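Local coordinates for protein ULam111 (Flavobacterium sp., PDB 5WUT) that probably hydrolyses beta-1,3-glucosidic bonds of laminarin, as a laminarinase of glycoside hydrolase family 16 with a beta-jelly-roll fold, at residues Arg41-Lys46 with Gly64-Ser69; Ile58-Glu63 with Ala220-Asp225; Val132-His137 with Ile179-Phe184. One frame throughout, in Å; residues are numbered along the deposited sequence.

Contact 1: residues Arg41-Lys46 with Gly64-Ser69; sequences RQLYTK and GTQYTS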
ATOM      1  N   ARG A  41      31.286   0.305  -0.884  1.00 12.67           N
ATOM      2  CA  ARG A  41      32.328   1.281  -0.562  1.00 12.99           C
ATOM      3  C   ARG A  41      32.609   1.487   0.939  1.00 15.73           C
ATOM      4  O   ARG A  41      33.737   1.824   1.311  1.00 16.83           O
ATOM      5  CB  ARG A  41      31.993   2.644  -1.175  1.00 16.25           C
ATOM      6  CG  ARG A  41      31.826   2.631  -2.690  1.00 16.61           C
ATOM      7  CD  ARG A  41      31.819   4.032  -3.249  1.00 14.40           C
ATOM      8  NE  ARG A  41      31.440   4.030  -4.660  1.00 15.76           N
ATOM      9  CZ  ARG A  41      31.523   5.084  -5.468  1.00 16.31           C
ATOM     10  NH1 ARG A  41      32.008   6.245  -5.031  1.00 14.65           N
ATOM     11  NH2 ARG A  41      31.137   4.965  -6.734  1.00 20.21           N
ATOM     12  N   GLN A  42      31.607   1.306   1.795  1.00 16.01           N
ATOM     13  CA  GLN A  42      31.746   1.739   3.187  1.00 14.56           C
ATOM     14  C   GLN A  42      32.538   0.805   4.088  1.00 11.37           C
ATOM     15  O   GLN A  42      32.549  -0.413   3.902  1.00 12.38           O
ATOM     16  CB  GLN A  42      30.357   1.957   3.808  1.00 12.03           C
ATOM     17  CG  GLN A  42      29.652   0.669   4.247  1.00 12.65           C
ATOM     18  CD  GLN A  42      29.183  -0.185   3.089  1.00 12.20           C
ATOM     19  OE1 GLN A  42      28.913   0.328   2.002  1.00 11.67           O
ATOM     20  NE2 GLN A  42      29.073  -1.493   3.315  1.00 12.66           N
ATOM     21  N   LEU A  43      33.216   1.413   5.062  1.00 11.76           N
ATOM     22  CA  LEU A  43      33.643   0.698   6.249  1.00 10.56           C
ATOM     23  C   LEU A  43      32.572   0.913   7.293  1.00 10.46           C
ATOM     24  O   LEU A  43      32.109   2.037   7.499  1.00 11.43           O
ATOM     25  CB  LEU A  43      34.987   1.193   6.787  1.00 16.39           C
ATOM     26  CG  LEU A  43      36.208   1.081   5.895  1.00 18.81           C
ATOM     27  CD1 LEU A  43      37.437   1.470   6.714  1.00 21.76           C
ATOM     28  CD2 LEU A  43      36.332  -0.325   5.364  1.00 21.62           C
ATOM     29  N   TYR A  44      32.167  -0.163   7.946  1.00 10.68           N
ATOM     30  CA  TYR A  44      31.197  -0.042   9.015  1.00 10.95           C
ATOM     31  C   TYR A  44      31.931   0.229  10.326  1.00 12.28           C
ATOM     32  O   TYR A  44      33.004  -0.336  10.575  1.00 12.71           O
ATOM     33  CB  TYR A  44      30.348  -1.296   9.097  1.00 10.96           C
ATOM     34  CG  TYR A  44      29.307  -1.418   8.007  1.00 11.06           C
ATOM     35  CD1 TYR A  44      28.392  -0.404   7.788  1.00  9.88           C
ATOM     36  CD2 TYR A  44      29.222  -2.562   7.226  1.00 10.15           C
ATOM     37  CE1 TYR A  44      27.415  -0.519   6.817  1.00 10.40           C
ATOM     38  CE2 TYR A  44      28.247  -2.682   6.246  1.00 11.55           C
ATOM     39  CZ  TYR A  44      27.349  -1.660   6.056  1.00 10.19           C
ATOM     40  OH  TYR A  44      26.367  -1.772   5.089  1.00 10.77           O
ATOM     41  N   THR A  45      31.364   1.117  11.139  1.00 11.47           N
ATOM     42  CA  THR A  45      32.027   1.577  12.356  1.00 12.67           C
ATOM     43  C   THR A  45      31.095   1.548  13.549  1.00 12.93           C
ATOM     44  O   THR A  45      29.908   1.253  13.401  1.00 12.73           O
ATOM     45  CB  THR A  45      32.523   3.014  12.221  1.00 12.80           C
ATOM     46  OG1 THR A  45      31.410   3.901  12.337  1.00 12.96           O
ATOM     47  CG2 THR A  45      33.241   3.241  10.885  1.00 12.82           C
ATOM     48  N   LYS A  46      31.625   1.901  14.720  1.00 13.96           N
ATOM     49  CA  LYS A  46      30.809   2.095  15.922  1.00 13.27           C
ATOM     50  C   LYS A  46      30.617   3.580  16.190  1.00 15.34           C
ATOM     51  O   LYS A  46      30.063   3.983  17.226  1.00 16.29           O
ATOM     52  CB  LYS A  46      31.453   1.434  17.153  1.00 14.37           C
ATOM     53  CG  LYS A  46      31.541  -0.073  17.105  1.00 16.82           C
ATOM     54  CD  LYS A  46      31.941  -0.626  18.467  1.00 19.79           C
ATOM     55  CE  LYS A  46      33.438  -0.618  18.683  1.00 25.96           C
ATOM     56  NZ  LYS A  46      33.750  -1.371  19.933  1.00 31.53           N
ATOM     57  N   GLY A  64      37.371  12.341   2.893  1.00 20.28           N
ATOM     58  CA  GLY A  64      38.382  12.015   1.909  1.00 19.88           C
ATOM     59  C   GLY A  64      37.782  11.058   0.904  1.00 18.68           C
ATOM     60  O   GLY A  64      36.704  11.320   0.356  1.00 23.02           O
ATOM     61  N   THR A  65      38.443   9.930   0.676  1.00 16.55           N
ATOM     62  CA  THR A  65      37.841   8.881  -0.134  1.00 18.15           C
ATOM     63  C   THR A  65      37.322   7.723   0.711  1.00 15.22           C
ATOM     64  O   THR A  65      36.993   6.667   0.182  1.00 18.63           O
ATOM     65  CB  THR A  65      38.811   8.313  -1.171  1.00 22.05           C
ATOM     66  OG1 THR A  65      40.011   7.866  -0.525  1.00 21.45           O
ATOM     67  CG2 THR A  65      39.136   9.360  -2.233  1.00 26.74           C
ATOM     68  N   GLN A  66      37.273   7.919   2.024  1.00 13.93           N
ATOM     69  CA  GLN A  66      36.719   6.908   2.920  1.00 15.24           C
ATOM     70  C   GLN A  66      35.227   7.140   3.179  1.00 12.62           C
ATOM     71  O   GLN A  66      34.797   8.238   3.535  1.00 14.08           O
ATOM     72  CB  GLN A  66      37.494   6.874   4.248  1.00 14.06           C
ATOM     73  CG  GLN A  66      36.793   6.021   5.336  1.00 14.15           C
ATOM     74  CD  GLN A  66      37.740   5.515   6.417  1.00 14.62           C
ATOM     75  OE1 GLN A  66      37.540   5.763   7.609  1.00 18.33           O
ATOM     76  NE2 GLN A  66      38.731   4.753   6.011  1.00 12.53           N
ATOM     77  N   TYR A  67      34.437   6.096   2.948  1.00 12.14           N
ATOM     78  CA  TYR A  67      33.019   6.100   3.265  1.00 12.69           C
ATOM     79  C   TYR A  67      32.779   5.293   4.527  1.00  9.81           C
ATOM     80  O   TYR A  67      33.366   4.229   4.678  1.00 13.06           O
ATOM     81  CB  TYR A  67      32.216   5.500   2.117  1.00 12.48           C
ATOM     82  CG  TYR A  67      32.305   6.262   0.819  1.00 13.33           C
ATOM     83  CD1 TYR A  67      33.314   5.990  -0.096  1.00 13.43           C
ATOM     84  CD2 TYR A  67      31.372   7.248   0.503  1.00 12.26           C
ATOM     85  CE1 TYR A  67      33.400   6.679  -1.284  1.00 13.86           C
ATOM     86  CE2 TYR A  67      31.443   7.948  -0.703  1.00 14.11           C
ATOM     87  CZ  TYR A  67      32.466   7.654  -1.588  1.00 17.03           C
ATOM     88  OH  TYR A  67      32.546   8.328  -2.786  1.00 19.17           O
ATOM     89  N   THR A  68      31.893   5.773   5.399  1.00 10.71           N
ATOM     90  CA  THR A  68      31.580   5.058   6.637  1.00 10.64           C
ATOM     91  C   THR A  68      30.081   5.026   6.935  1.00 11.56           C
ATOM     92  O   THR A  68      29.333   5.921   6.551  1.00 10.88           O
ATOM     93  CB  THR A  68      32.308   5.670   7.854  1.00 12.33           C
ATOM     94  OG1 THR A  68      32.092   7.085   7.888  1.00 12.74           O
ATOM     95  CG2 THR A  68      33.828   5.372   7.788  1.00 12.01           C
ATOM     96  N   SER A  69      29.669   3.991   7.652  1.00 11.00           N
ATOM     97  CA  SER A  69      28.264   3.833   7.996  1.00 10.56           C
ATOM     98  C   SER A  69      28.164   2.844   9.147  1.00 11.58           C
ATOM     99  O   SER A  69      29.177   2.546   9.789  1.00 10.41           O
ATOM    100  CB  SER A  69      27.460   3.374   6.772  1.00 10.17           C
ATOM    101  OG  SER A  69      26.052   3.502   7.005  1.00 10.85           O
TER
HETATM  102  O   HOH W   1      35.697   3.593   2.320  1.00 15.47           O

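Contact 2: residues Ile58-Glu63 with Ala220-Asp225; sequences ITAKKE and AIFPQD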
ATOM      1  N   ILE A  58      21.429   6.461  11.928  1.00 12.65           N
ATOM      2  CA  ILE A  58      22.660   6.038  11.282  1.00 12.94           C
ATOM      3  C   ILE A  58      23.031   7.065  10.236  1.00 11.59           C
ATOM      4  O   ILE A  58      22.198   7.425   9.400  1.00 10.53           O
ATOM      5  CB  ILE A  58      22.503   4.664  10.623  1.00 10.07           C
ATOM      6  CG1 ILE A  58      22.212   3.599  11.691  1.00 12.51           C
ATOM      7  CG2 ILE A  58      23.746   4.319   9.781  1.00 10.41           C
ATOM      8  CD1 ILE A  58      21.800   2.261  11.130  1.00 12.40           C
ATOM      9  N   THR A  59      24.271   7.550  10.274  1.00 12.45           N
ATOM     10  CA  THR A  59      24.702   8.535   9.287  1.00 14.87           C
ATOM     11  C   THR A  59      25.783   7.980   8.363  1.00 11.90           C
ATOM     12  O   THR A  59      26.806   7.453   8.822  1.00 14.17           O
ATOM     13  CB  THR A  59      25.230   9.817   9.962  1.00 15.88           C
ATOM     14  OG1 THR A  59      24.177  10.418  10.725  1.00 17.80           O
ATOM     15  CG2 THR A  59      25.698  10.816   8.913  1.00 16.34           C
ATOM     16  N   ALA A  60      25.514   8.069   7.063  1.00 10.85           N
ATOM     17  CA  ALA A  60      26.483   7.716   6.033  1.00 10.34           C
ATOM     18  C   ALA A  60      27.329   8.950   5.744  1.00 10.66           C
ATOM     19  O   ALA A  60      26.784  10.023   5.513  1.00 12.36           O
ATOM     20  CB  ALA A  60      25.770   7.230   4.771  1.00 11.52           C
ATOM     21  N   LYS A  61      28.649   8.791   5.814  1.00 10.91           N
ATOM     22  CA  LYS A  61      29.569   9.916   5.666  1.00 13.69           C
ATOM     23  C   LYS A  61      30.633   9.627   4.626  1.00 13.04           C
ATOM     24  O   LYS A  61      31.002   8.480   4.396  1.00 14.35           O
ATOM     25  CB  LYS A  61      30.262  10.239   6.994  1.00 16.41           C
ATOM     26  CG  LYS A  61      29.341  10.515   8.174  1.00 16.72           C
ATOM     27  CD  LYS A  61      30.176  10.812   9.426  1.00 20.85           C
ATOM     28  CE  LYS A  61      29.514  10.307  10.712  1.00 23.07           C
ATOM     29  NZ  LYS A  61      30.465  10.299  11.879  1.00 30.00           N
ATOM     30  N   LYS A  62      31.150  10.695   4.026  1.00 13.04           N
ATOM     31  CA  LYS A  62      32.329  10.592   3.193  1.00 13.37           C
ATOM     32  C   LYS A  62      33.401  11.541   3.734  1.00 13.97           C
ATOM     33  O   LYS A  62      33.151  12.726   3.921  1.00 17.62           O
ATOM     34  CB  LYS A  62      31.995  10.915   1.742  1.00 13.38           C
ATOM     35  CG  LYS A  62      33.183  10.751   0.798  1.00 17.58           C
ATOM     36  CD  LYS A  62      32.890  11.386  -0.557  1.00 19.33           C
ATOM     37  CE  LYS A  62      34.079  11.270  -1.499  1.00 23.11           C
ATOM     38  NZ  LYS A  62      35.032  12.399  -1.289  1.00 24.98           N
ATOM     39  N   GLU A  63      34.575  10.987   4.014  1.00 14.68           N
ATOM     40  CA  GLU A  63      35.700  11.744   4.553  1.00 19.13           C
ATOM     41  C   GLU A  63      36.924  11.393   3.711  1.00 17.04           C
ATOM     42  O   GLU A  63      37.446  10.275   3.759  1.00 16.43           O
ATOM     43  CB  GLU A  63      35.887  11.417   6.041  1.00 22.00           C
ATOM     44  CG  GLU A  63      34.764  12.017   6.913  1.00 27.38           C
ATOM     45  CD  GLU A  63      34.375  11.167   8.134  1.00 31.71           C
ATOM     46  OE1 GLU A  63      34.319   9.918   8.030  1.00 36.41           O
ATOM     47  OE2 GLU A  63      34.113  11.755   9.203  1.00 34.65           O
ATOM     48  N   ALA A 220      27.785  14.291  -3.506  1.00 14.17           N
ATOM     49  CA  ALA A 220      27.197  15.505  -2.952  1.00 14.99           C
ATOM     50  C   ALA A 220      26.121  15.193  -1.907  1.00 17.43           C
ATOM     51  O   ALA A 220      25.734  16.074  -1.135  1.00 19.81           O
ATOM     52  CB  ALA A 220      26.604  16.358  -4.056  1.00 18.81           C
ATOM     53  N   ILE A 221      25.635  13.954  -1.880  1.00 17.06           N
ATOM     54  CA  ILE A 221      24.522  13.631  -0.980  1.00 16.41           C
ATOM     55  C   ILE A 221      24.936  13.526   0.489  1.00 15.49           C
ATOM     56  O   ILE A 221      24.098  13.626   1.378  1.00 16.42           O
ATOM     57  CB  ILE A 221      23.798  12.297  -1.377  1.00 11.46           C
ATOM     58  CG1 ILE A 221      24.626  11.051  -1.031  1.00 15.08           C
ATOM     59  CG2 ILE A 221      23.386  12.314  -2.842  1.00 15.73           C
ATOM     60  CD1 ILE A 221      23.943   9.728  -1.444  1.00 15.34           C
ATOM     61  N   PHE A 222      26.219  13.311   0.746  1.00 14.80           N
ATOM     62  CA  PHE A 222      26.673  13.028   2.104  1.00 13.79           C
ATOM     63  C   PHE A 222      26.811  14.298   2.926  1.00 18.72           C
ATOM     64  O   PHE A 222      27.245  15.326   2.409  1.00 17.05           O
ATOM     65  CB  PHE A 222      27.993  12.262   2.064  1.00 15.64           C
ATOM     66  CG  PHE A 222      27.889  10.951   1.368  1.00 12.16           C
ATOM     67  CD1 PHE A 222      27.231   9.892   1.991  1.00 12.33           C
ATOM     68  CD2 PHE A 222      28.379  10.776   0.087  1.00 12.29           C
ATOM     69  CE1 PHE A 222      27.101   8.663   1.356  1.00 13.48           C
ATOM     70  CE2 PHE A 222      28.255   9.554  -0.556  1.00 14.08           C
ATOM     71  CZ  PHE A 222      27.604   8.498   0.078  1.00 15.07           C
ATOM     72  N   PRO A 223      26.468  14.230   4.219  1.00 15.59           N
ATOM     73  CA  PRO A 223      26.027  13.042   4.964  1.00 14.42           C
ATOM     74  C   PRO A 223      24.534  12.730   4.813  1.00 15.91           C
ATOM     75  O   PRO A 223      23.742  13.624   4.554  1.00 15.17           O
ATOM     76  CB  PRO A 223      26.356  13.414   6.410  1.00 16.84           C
ATOM     77  CG  PRO A 223      26.152  14.888   6.453  1.00 18.52           C
ATOM     78  CD  PRO A 223      26.629  15.401   5.103  1.00 15.82           C
ATOM     79  N   GLN A 224      24.168  11.459   4.977  1.00 13.80           N
ATOM     80  CA  GLN A 224      22.762  11.060   4.898  1.00 13.11           C
ATOM     81  C   GLN A 224      22.350  10.269   6.125  1.00 11.16           C
ATOM     82  O   GLN A 224      23.089   9.391   6.571  1.00 12.14           O
ATOM     83  CB  GLN A 224      22.518  10.226   3.641  1.00 12.59           C
ATOM     84  CG  GLN A 224      22.364  11.039   2.357  1.00 13.52           C
ATOM     85  CD  GLN A 224      21.173  11.989   2.396  1.00 16.59           C
ATOM     86  OE1 GLN A 224      20.096  11.642   2.890  1.00 15.69           O
ATOM     87  NE2 GLN A 224      21.360  13.193   1.873  1.00 15.57           N
ATOM     88  N   ASP A 225      21.152  10.560   6.638  1.00 12.97           N
ATOM     89  CA  ASP A 225      20.626   9.909   7.835  1.00 12.73           C
ATOM     90  C   ASP A 225      19.537   8.880   7.513  1.00 11.39           C
ATOM     91  O   ASP A 225      18.598   9.163   6.758  1.00 13.44           O
ATOM     92  CB  ASP A 225      20.023  10.932   8.799  1.00 16.35           C
ATOM     93  CG  ASP A 225      21.060  11.798   9.491  1.00 16.93           C
ATOM     94  OD1 ASP A 225      22.268  11.517   9.399  1.00 20.34           O
ATOM     95  OD2 ASP A 225      20.634  12.763  10.160  1.00 21.91           O
TER

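Contact 3: residues Val132-His137 with Ile179-Phe184; sequences VFTSLH and ILVYTF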
ATOM      1  N   VAL A 132      10.217   0.800  -3.252  1.00 11.55           N
ATOM      2  CA  VAL A 132      10.810  -0.090  -2.252  1.00 11.58           C
ATOM      3  C   VAL A 132      10.752  -1.525  -2.736  1.00 12.35           C
ATOM      4  O   VAL A 132       9.965  -1.862  -3.622  1.00 12.67           O
ATOM      5  CB  VAL A 132      10.120   0.010  -0.892  1.00 10.82           C
ATOM      6  CG1 VAL A 132      10.198   1.434  -0.374  1.00 14.14           C
ATOM      7  CG2 VAL A 132       8.677  -0.466  -0.994  1.00 12.33           C
ATOM      8  N   PHE A 133      11.576  -2.375  -2.135  1.00  9.97           N
ATOM      9  CA  PHE A 133      11.680  -3.771  -2.544  1.00 11.24           C
ATOM     10  C   PHE A 133      11.432  -4.654  -1.338  1.00 11.79           C
ATOM     11  O   PHE A 133      11.850  -4.306  -0.240  1.00 11.92           O
ATOM     12  CB  PHE A 133      13.061  -4.053  -3.146  1.00 15.03           C
ATOM     13  CG  PHE A 133      13.410  -3.165  -4.310  1.00 17.68           C
ATOM     14  CD1 PHE A 133      13.920  -1.887  -4.107  1.00 17.94           C
ATOM     15  CD2 PHE A 133      13.231  -3.608  -5.607  1.00 19.57           C
ATOM     16  CE1 PHE A 133      14.234  -1.065  -5.181  1.00 19.07           C
ATOM     17  CE2 PHE A 133      13.545  -2.788  -6.683  1.00 20.27           C
ATOM     18  CZ  PHE A 133      14.048  -1.520  -6.463  1.00 22.45           C
ATOM     19  N   THR A 134      10.720  -5.761  -1.536  1.00  9.19           N
ATOM     20  CA  THR A 134      10.505  -6.770  -0.499  1.00  8.13           C
ATOM     21  C   THR A 134      10.865  -8.104  -1.117  1.00 10.74           C
ATOM     22  O   THR A 134      10.377  -8.420  -2.202  1.00  9.70           O
ATOM     23  CB  THR A 134       9.058  -6.788   0.006  1.00  9.17           C
ATOM     24  OG1 THR A 134       8.170  -6.934  -1.110  1.00 10.22           O
ATOM     25  CG2 THR A 134       8.738  -5.494   0.725  1.00 10.59           C
ATOM     26  N   SER A 135      11.738  -8.867  -0.453  1.00  9.86           N
ATOM     27  CA  SER A 135      12.372 -10.029  -1.079  1.00  9.88           C
ATOM     28  C   SER A 135      12.703 -11.139  -0.107  1.00 10.55           C
ATOM     29  O   SER A 135      12.795 -10.924   1.109  1.00 10.29           O
ATOM     30  CB  SER A 135      13.676  -9.636  -1.780  1.00 11.54           C
ATOM     31  OG  SER A 135      13.579  -8.400  -2.461  1.00 14.07           O
ATOM     32  N   LEU A 136      12.938 -12.311  -0.687  1.00  8.47           N
ATOM     33  CA  LEU A 136      13.480 -13.484   0.012  1.00  9.11           C
ATOM     34  C   LEU A 136      14.721 -13.963  -0.724  1.00  9.30           C
ATOM     35  O   LEU A 136      14.769 -13.895  -1.941  1.00 10.40           O
ATOM     36  CB  LEU A 136      12.476 -14.635   0.074  1.00  8.97           C
ATOM     37  CG  LEU A 136      11.202 -14.492   0.907  1.00 12.71           C
ATOM     38  CD1 LEU A 136      11.426 -13.904   2.292  1.00 12.13           C
ATOM     39  CD2 LEU A 136      10.188 -13.696   0.132  1.00 13.16           C
ATOM     40  N   HIS A 137      15.716 -14.441   0.019  1.00  9.13           N
ATOM     41  CA  HIS A 137      16.863 -15.133  -0.566  1.00 11.72           C
ATOM     42  C   HIS A 137      16.978 -16.491   0.095  1.00 10.66           C
ATOM     43  O   HIS A 137      16.900 -16.604   1.327  1.00 10.88           O
ATOM     44  CB  HIS A 137      18.158 -14.351  -0.370  1.00 11.03           C
ATOM     45  CG  HIS A 137      18.137 -13.012  -1.018  1.00 11.86           C
ATOM     46  ND1 HIS A 137      18.719 -12.770  -2.243  1.00 12.95           N
ATOM     47  CD2 HIS A 137      17.568 -11.848  -0.630  1.00 10.58           C
ATOM     48  CE1 HIS A 137      18.526 -11.506  -2.572  1.00 16.10           C
ATOM     49  NE2 HIS A 137      17.827 -10.926  -1.610  1.00 12.54           N
ATOM     50  N   ILE A 179      -0.330  -1.815   4.141  1.00  8.51           N
ATOM     51  CA  ILE A 179      -0.855  -2.375   2.892  1.00  9.57           C
ATOM     52  C   ILE A 179      -0.078  -3.626   2.466  1.00 11.01           C
ATOM     53  O   ILE A 179       1.141  -3.595   2.348  1.00 10.28           O
ATOM     54  CB  ILE A 179      -0.831  -1.322   1.790  1.00 10.74           C
ATOM     55  CG1 ILE A 179      -1.771  -0.191   2.199  1.00 13.38           C
ATOM     56  CG2 ILE A 179      -1.220  -1.936   0.458  1.00 14.61           C
ATOM     57  CD1 ILE A 179      -1.813   0.944   1.236  1.00 16.08           C
ATOM     58  N   LEU A 180      -0.782  -4.739   2.268  1.00 10.30           N
ATOM     59  CA  LEU A 180      -0.116  -5.965   1.825  1.00  9.27           C
ATOM     60  C   LEU A 180       0.403  -5.789   0.406  1.00 10.59           C
ATOM     61  O   LEU A 180      -0.391  -5.596  -0.525  1.00 13.02           O
ATOM     62  CB  LEU A 180      -1.062  -7.154   1.893  1.00 10.44           C
ATOM     63  CG  LEU A 180      -0.504  -8.489   1.399  1.00 12.02           C
ATOM     64  CD1 LEU A 180       0.637  -8.920   2.271  1.00 15.89           C
ATOM     65  CD2 LEU A 180      -1.623  -9.537   1.416  1.00 16.60           C
ATOM     66  N   VAL A 181       1.727  -5.820   0.244  1.00  8.30           N
ATOM     67  CA  VAL A 181       2.319  -5.548  -1.071  1.00 10.56           C
ATOM     68  C   VAL A 181       2.891  -6.783  -1.762  1.00 12.01           C
ATOM     69  O   VAL A 181       3.103  -6.761  -2.979  1.00 11.77           O
ATOM     70  CB  VAL A 181       3.428  -4.487  -0.988  1.00 11.07           C
ATOM     71  CG1 VAL A 181       2.847  -3.177  -0.501  1.00 10.67           C
ATOM     72  CG2 VAL A 181       4.583  -4.955  -0.083  1.00 12.85           C
ATOM     73  N   TYR A 182       3.138  -7.850  -1.004  1.00  9.58           N
ATOM     74  CA  TYR A 182       3.801  -9.032  -1.552  1.00  9.05           C
ATOM     75  C   TYR A 182       3.574 -10.231  -0.640  1.00  9.50           C
ATOM     76  O   TYR A 182       3.626 -10.105   0.588  1.00  9.03           O
ATOM     77  CB  TYR A 182       5.311  -8.777  -1.734  1.00  9.56           C
ATOM     78  CG  TYR A 182       6.122  -9.975  -2.189  1.00 10.25           C
ATOM     79  CD1 TYR A 182       5.767 -10.702  -3.327  1.00 11.64           C
ATOM     80  CD2 TYR A 182       7.266 -10.355  -1.499  1.00  9.47           C
ATOM     81  CE1 TYR A 182       6.508 -11.807  -3.733  1.00 11.22           C
ATOM     82  CE2 TYR A 182       8.021 -11.445  -1.911  1.00 10.20           C
ATOM     83  CZ  TYR A 182       7.640 -12.160  -3.023  1.00 11.76           C
ATOM     84  OH  TYR A 182       8.388 -13.258  -3.400  1.00 13.09           O
ATOM     85  N   THR A 183       3.331 -11.390  -1.245  1.00  9.33           N
ATOM     86  CA  THR A 183       3.152 -12.627  -0.501  1.00  8.68           C
ATOM     87  C   THR A 183       3.996 -13.740  -1.115  1.00 11.38           C
ATOM     88  O   THR A 183       3.992 -13.937  -2.330  1.00 13.55           O
ATOM     89  CB  THR A 183       1.674 -13.075  -0.481  1.00  9.66           C
ATOM     90  OG1 THR A 183       0.879 -12.097   0.199  1.00 11.71           O
ATOM     91  CG2 THR A 183       1.538 -14.417   0.215  1.00 12.36           C
ATOM     92  N   PHE A 184       4.736 -14.456  -0.276  1.00 10.99           N
ATOM     93  CA  PHE A 184       5.469 -15.636  -0.718  1.00  9.29           C
ATOM     94  C   PHE A 184       4.883 -16.822   0.027  1.00  9.61           C
ATOM     95  O   PHE A 184       4.888 -16.867   1.263  1.00 11.16           O
ATOM     96  CB  PHE A 184       6.979 -15.482  -0.457  1.00 12.26           C
ATOM     97  CG  PHE A 184       7.811 -16.667  -0.890  1.00 12.48           C
ATOM     98  CD1 PHE A 184       7.826 -17.077  -2.212  1.00 13.05           C
ATOM     99  CD2 PHE A 184       8.611 -17.338   0.030  1.00 12.67           C
ATOM    100  CE1 PHE A 184       8.601 -18.163  -2.614  1.00 13.08           C
ATOM    101  CE2 PHE A 184       9.393 -18.418  -0.359  1.00 14.98           C
ATOM    102  CZ  PHE A 184       9.390 -18.828  -1.686  1.00 15.09           C
TER

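Contact 1: residues Arg41-Lys46 with Gly64-Ser69
L43 and Y44 pair with T68 and S69 where the short strand 42-44 runs parallel to the start of strand 66-80, in a jelly roll whose other strand pairs are antiparallel. The register rests on backbone bonds: L43 N to Y67 O at 2.8 Å, S69 N to L43 O at 3.1 Å and T45 N to S69 O at 2.9 Å. Toward R41 direct pairing gives way to a water, which donates to R41 O (2.8 Å) and accepts from Y67 N.

There R41 runs alongside the Y67 side chain in the same direction. The extended R41 chain sets CD 4.1 Å from the Y67 ring centroid, an off-centre CH-pi contact. NH1 of R41 gives Y67 OH a weak bond (3.1 Å, 128°), with OH near the guanidinium plane. Firmer anchors lie outside: R41 NH2 on P215 O, and Y67 OH on D219. An alanine in place of Y67 would probably cost R41 CD its ring contact and NH1 its weak bond, leave D219 without its hydroxyl mate and open a gap beside K62.

At the far end the Y44 ring meets S69 edge-on, CD1 3.5 Å from S69 C. Strand 66-80 also pairs with strand 55-63, while Q42 and Y44 pack on A207 of strand 200-208.

Contact 2: residues Ile58-Glu63 with Ala220-Asp225
A60 and Q224 form the hydrogen-bonded pair that locks strand 55-63 antiparallel to the start of strand 224-234. A60 N donates to Q224 O (2.8 Å, 163°) and Q224 N returns a bond to A60 O (3.0 Å).

The packed face is that of A60 and F222, which I97, M206 and I208 help to cover. The F222 ring, just before the cis peptide of P223, presents an edge to A60 CB, with CE1 3.9 Å away, and I221 CG1 sits over the centre of one face. Q224 NE2 bonds I221 O (2.8 Å) within the same segment, while OE1 takes V93 N.

The other face, of T59 and D225, is partly exposed. T59 OG1 donates to D225 OD1 at 2.6 Å, meeting it from above the carboxylate plane, 38° out of it. With CG2 anti to the backbone N (chi1 of OG1 -62°), the T59 methyl is brought 3.7 Å from P223 CB at the exposed rim.

Past F222 the contact frays: K62 CB lies 4.0 Å from F222 CD2, but the lysine chain leads away to G64 O, and no backbone bond joins the segments beyond A60.

The chemistry implies a register set by backbone bonds, with a hydroxyl-to-carboxylate bond that is consistent with a charged D225 near the surface.

Contact 3: residues Val132-His137 with Ile179-Phe184
T134 and L136 face Y182 and F184 across the interior of the jelly-roll sandwich, a packing of strand on strand without hydrogen bonds between them. The strand axes approach to 8.2 Å with their directions 17° apart, and the two strands have different neighbours: 131-137 pairs with 118-123 and 148-152, whereas 179-184 pairs with 172-176. Side chains thus bridge two layers.

A classic beta bulge shapes the second layer. V181 and Y182 both stand opposite F174 of strand 172-176, and both point their side chains toward strand 132-137. F174 also touches T134 and L136, and its ring meets that of Y182 with planes about 35° apart.

The T134 and Y182 side chains pass one another, heading opposite ways. Y182 CG lies anti to its backbone N (chi1 175°), which carries the ring alongside T134, whose OG1 is 3.5 Å from Y182 CB; Y182 CD2 also comes within 3.7 Å of T134 O. V181 CG2 stays farther off, 4.2 Å from T134 OG1.

On the opposite face of strand 131-137, S135 and H137 touch D120 of strand 118-123, whose ExDxxE sequence matches the family 16 signature and probably lines the catalytic cleft. At the other layer V181 also packs on I179 of the second subunit, and L180 makes backbone bonds to that chain.

L136 closes the contact with one methyl. Its CD2 touches the edge of the Y182 ring at CE2 (3.7 Å) and equally F184 CB (3.7 Å), while L136 CG rests 3.9 Å from F184 CD2.

How the contacts relate
Contacts 1 and 2 are neighbours, their centres about 9 Å apart, because strands 55-63 and 66-80 follow each other and pair. Their segments alternate along the chain, and the seam between them is itself bonded: T68 N probably donates to K61 O, and the rings of Y67 and F222 pack together. All three are partly buried; contacts 1 and 2 lie farther from the chain's centre (about 18 Å, centre to centre) than contact 3 (about 13 Å), which sits across it. Backbone hydrogen bonds hold the first two, parallel and antiparallel respectively. Contact 3 is joined by side-chain packing without hydrogen bonds, mostly apolar and aromatic, with T134 OG1 among the touching atoms. It therefore binds layers, whereas the others bind strands side by side.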